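Local coordinates for glutamyl-tRNA synthetase (Methanothermobacter thermautotrophicus, PDB 3AII), which probably activates glutamate with ATP and transfers it to the acceptor end of tRNA, as a non-discriminating archaeal enzyme of class I, at residues Arg100-Pro105 with Arg134-Asp139. Residues are numbered along the deposited sequence; the frame is centred on the assembly and turned at random.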
ATOM      1  N   ARG A 100      -1.607  18.372   2.392  1.00 15.26           N
ATOM      2  CA  ARG A 100      -2.080  17.661   1.209  1.00 14.82           C
ATOM      3  C   ARG A 100      -1.479  16.268   1.133  1.00 17.37           C
ATOM      4  O   ARG A 100      -0.433  15.977   1.748  1.00 17.59           O
ATOM      5  CB  ARG A 100      -1.790  18.460  -0.076  1.00 15.29           C
ATOM      6  CG  ARG A 100      -0.387  18.242  -0.684  1.00 24.16           C
ATOM      7  CD  ARG A 100       0.750  18.721   0.185  1.00 22.60           C
ATOM      8  NE  ARG A 100       1.828  19.289  -0.640  1.00 19.29           N
ATOM      9  CZ  ARG A 100       2.919  18.627  -1.019  1.00 18.98           C
ATOM     10  NH1 ARG A 100       3.117  17.359  -0.656  1.00 22.06           N
ATOM     11  NH2 ARG A 100       3.824  19.242  -1.774  1.00 17.19           N
ATOM     12  N   PHE A 101      -2.174  15.386   0.416  1.00 11.09           N
ATOM     13  CA  PHE A 101      -1.656  14.061   0.089  1.00  9.86           C
ATOM     14  C   PHE A 101      -1.677  14.057  -1.427  1.00 16.61           C
ATOM     15  O   PHE A 101      -2.726  14.308  -2.020  1.00 14.66           O
ATOM     16  CB  PHE A 101      -2.563  12.946   0.628  1.00 15.31           C
ATOM     17  CG  PHE A 101      -2.216  11.581   0.099  1.00 17.53           C
ATOM     18  CD1 PHE A 101      -0.936  11.065   0.261  1.00 16.60           C
ATOM     19  CD2 PHE A 101      -3.156  10.823  -0.574  1.00 15.08           C
ATOM     20  CE1 PHE A 101      -0.604   9.807  -0.243  1.00 17.67           C
ATOM     21  CE2 PHE A 101      -2.844   9.574  -1.087  1.00 14.70           C
ATOM     22  CZ  PHE A 101      -1.563   9.064  -0.929  1.00 17.91           C
ATOM     23  N   ALA A 102      -0.530  13.815  -2.053  1.00 15.22           N
ATOM     24  CA  ALA A 102      -0.397  14.095  -3.494  1.00 14.81           C
ATOM     25  C   ALA A 102       0.211  12.937  -4.276  1.00 18.71           C
ATOM     26  O   ALA A 102       1.373  13.008  -4.703  1.00 19.17           O
ATOM     27  CB  ALA A 102       0.431  15.368  -3.708  1.00 16.62           C
ATOM     28  N   PRO A 103      -0.576  11.874  -4.498  1.00 15.82           N
ATOM     29  CA  PRO A 103      -0.067  10.699  -5.210  1.00 16.11           C
ATOM     30  C   PRO A 103      -0.121  10.880  -6.716  1.00 16.24           C
ATOM     31  O   PRO A 103      -0.914  11.688  -7.206  1.00 18.56           O
ATOM     32  CB  PRO A 103      -1.047   9.595  -4.796  1.00 15.71           C
ATOM     33  CG  PRO A 103      -2.356  10.330  -4.594  1.00 15.67           C
ATOM     34  CD  PRO A 103      -1.978  11.709  -4.069  1.00 13.41           C
ATOM     35  N   ASN A 104       0.707  10.133  -7.439  1.00 19.13           N
ATOM     36  CA  ASN A 104       0.565  10.034  -8.893  1.00 20.67           C
ATOM     37  C   ASN A 104      -0.389   8.902  -9.234  1.00 16.97           C
ATOM     38  O   ASN A 104      -0.468   7.912  -8.507  1.00 24.67           O
ATOM     39  CB  ASN A 104       1.912   9.750  -9.554  1.00 26.79           C
ATOM     40  CG  ASN A 104       2.987  10.703  -9.108  1.00 41.26           C
ATOM     41  OD1 ASN A 104       2.919  11.902  -9.380  1.00 36.32           O
ATOM     42  ND2 ASN A 104       3.993  10.179  -8.416  1.00 38.77           N
ATOM     43  N   PRO A 105      -1.107   9.021 -10.355  1.00 18.90           N
ATOM     44  CA  PRO A 105      -2.037   7.939 -10.692  1.00 21.74           C
ATOM     45  C   PRO A 105      -1.395   6.811 -11.504  1.00 19.24           C
ATOM     46  O   PRO A 105      -1.943   6.403 -12.515  1.00 22.68           O
ATOM     47  CB  PRO A 105      -3.089   8.657 -11.530  1.00 23.53           C
ATOM     48  CG  PRO A 105      -2.301   9.707 -12.256  1.00 25.11           C
ATOM     49  CD  PRO A 105      -1.193  10.149 -11.307  1.00 20.77           C
ATOM     50  N   ARG A 134      -4.543  15.782  -3.916  1.00 13.48           N
ATOM     51  CA  ARG A 134      -4.157  16.351  -5.194  1.00 14.34           C
ATOM     52  C   ARG A 134      -3.571  15.242  -6.049  1.00 17.42           C
ATOM     53  O   ARG A 134      -2.496  14.714  -5.745  1.00 17.73           O
ATOM     54  CB  ARG A 134      -3.149  17.492  -5.017  1.00 13.54           C
ATOM     55  CG  ARG A 134      -2.725  18.145  -6.337  1.00 12.82           C
ATOM     56  CD  ARG A 134      -1.888  19.441  -6.133  1.00 14.48           C
ATOM     57  NE  ARG A 134      -0.569  19.123  -5.594  1.00 17.59           N
ATOM     58  CZ  ARG A 134       0.034  19.784  -4.603  1.00 18.89           C
ATOM     59  NH1 ARG A 134       1.242  19.402  -4.195  1.00 17.32           N
ATOM     60  NH2 ARG A 134      -0.567  20.812  -4.015  1.00 18.66           N
ATOM     61  N   ILE A 135      -4.273  14.890  -7.119  1.00 13.28           N
ATOM     62  CA  ILE A 135      -3.793  13.835  -8.002  1.00 13.42           C
ATOM     63  C   ILE A 135      -2.817  14.430  -8.997  1.00 15.06           C
ATOM     64  O   ILE A 135      -3.170  15.307  -9.792  1.00 15.30           O
ATOM     65  CB  ILE A 135      -4.941  13.176  -8.786  1.00 15.76           C
ATOM     66  CG1 ILE A 135      -6.053  12.703  -7.847  1.00 23.82           C
ATOM     67  CG2 ILE A 135      -4.397  12.032  -9.625  1.00 17.67           C
ATOM     68  CD1 ILE A 135      -5.618  11.695  -6.854  1.00 19.46           C
ATOM     69  N   GLU A 136      -1.576  13.961  -8.945  1.00 13.65           N
ATOM     70  CA  GLU A 136      -0.498  14.593  -9.690  1.00 14.74           C
ATOM     71  C   GLU A 136      -0.239  13.830 -10.993  1.00 18.42           C
ATOM     72  O   GLU A 136       0.659  12.985 -11.088  1.00 18.93           O
ATOM     73  CB  GLU A 136       0.736  14.736  -8.790  1.00 16.69           C
ATOM     74  CG  GLU A 136       0.439  15.691  -7.624  1.00 21.48           C
ATOM     75  CD  GLU A 136       1.669  16.248  -6.909  1.00 21.57           C
ATOM     76  OE1 GLU A 136       2.763  15.644  -7.014  1.00 23.01           O
ATOM     77  OE2 GLU A 136       1.511  17.283  -6.222  1.00 19.88           O
ATOM     78  N   ASP A 137      -1.073  14.134 -11.986  1.00 16.85           N
ATOM     79  CA  ASP A 137      -1.116  13.366 -13.229  1.00 13.38           C
ATOM     80  C   ASP A 137      -0.597  14.163 -14.433  1.00 17.06           C
ATOM     81  O   ASP A 137      -1.218  14.158 -15.494  1.00 19.78           O
ATOM     82  CB  ASP A 137      -2.539  12.881 -13.495  1.00 14.53           C
ATOM     83  CG  ASP A 137      -3.515  14.017 -13.731  1.00 16.46           C
ATOM     84  OD1 ASP A 137      -3.260  15.152 -13.281  1.00 15.74           O
ATOM     85  OD2 ASP A 137      -4.544  13.777 -14.389  1.00 19.36           O
ATOM     86  N   THR A 138       0.540  14.833 -14.263  1.00 17.18           N
ATOM     87  CA  THR A 138       1.127  15.648 -15.339  1.00 18.44           C
ATOM     88  C   THR A 138       2.186  14.938 -16.193  1.00 25.35           C
ATOM     89  O   THR A 138       2.929  15.597 -16.936  1.00 27.39           O
ATOM     90  CB  THR A 138       1.793  16.911 -14.773  1.00 19.64           C
ATOM     91  OG1 THR A 138       2.742  16.519 -13.779  1.00 29.27           O
ATOM     92  CG2 THR A 138       0.748  17.815 -14.138  1.00 27.05           C
ATOM     93  N   ASP A 139       2.272  13.617 -16.089  1.00 22.51           N
ATOM     94  CA  ASP A 139       3.141  12.846 -16.983  1.00 22.50           C
ATOM     95  C   ASP A 139       2.238  11.917 -17.764  1.00 22.77           C
ATOM     96  O   ASP A 139       1.806  10.882 -17.240  1.00 23.50           O
ATOM     97  CB  ASP A 139       4.180  12.043 -16.205  1.00 21.74           C
ATOM     98  CG  ASP A 139       5.126  11.261 -17.113  1.00 42.00           C
ATOM     99  OD1 ASP A 139       6.104  10.698 -16.585  1.00 49.02           O
ATOM    100  OD2 ASP A 139       4.901  11.210 -18.348  1.00 38.27           O
TER
HETATM  101  O   HOH W   1       3.139  12.752  -6.710  1.00 41.50           O
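Phe-101 and Arg-134 close the pairing of two parallel strands, and Pro-103 and Glu-136 carry it on into the following loops: the amide of Arg-134 donates to Phe-101 O at 3.0 Å, and that of Glu-136 to Pro-103 O at 2.9 Å, both nearly straight. Between these bonds Ala-102 CA lies 3.1 Å from Arg-134 O in a CA-H...O contact. Within 134-139, Arg-134 grips Glu-136 side-on, NE and NH1 both reaching OE2; the NE bond, 2.8 Å long, meets the anti lone pair and lies in the guanidinium plane. The bend at chi3 (70°) folds the otherwise extended arginine round to this carboxylate. Ala-102 CB rests against the same OE2 (3.3 Å), while OE1 shares a water with Ala-102 O, tying the carboxylate to the facing backbone. An alanine in place of Glu-136 would probably leave NE of Arg-134 without its acceptor and the guanidinium held less firmly, by Asp-282 from its other end, and would break the water link to Ala-102. NH1 of Arg-134 lies over one face of the Arg-100 guanidinium, 3.5 Å from its NH2, which sits at the edge of the Arg-134 group, the planes nearly perpendicular (81°); Asp-282 forms salt bridges with both arginines, which probably offsets the repulsion between the like charges. Pro-105 sets its CG against Asp-137 CB at 3.4 Å and touches Ile-135 CG2, whereas Pro-103 CG meets Ile-135 CD1. Asp-137 turns its carboxylate to Ser-169 and Tyr-148. The pairing exemplifies the start of a HUP-type nucleotide-binding fold: strand 98-101, helix 111-126 and strand 130-135 form a beta-alpha-beta unit, the first strand running into the predicted HIGH motif. Helix 147-158 covers Phe-101, Pro-103 and Ile-135; helix 274-284 packs against the arginines and Glu-136.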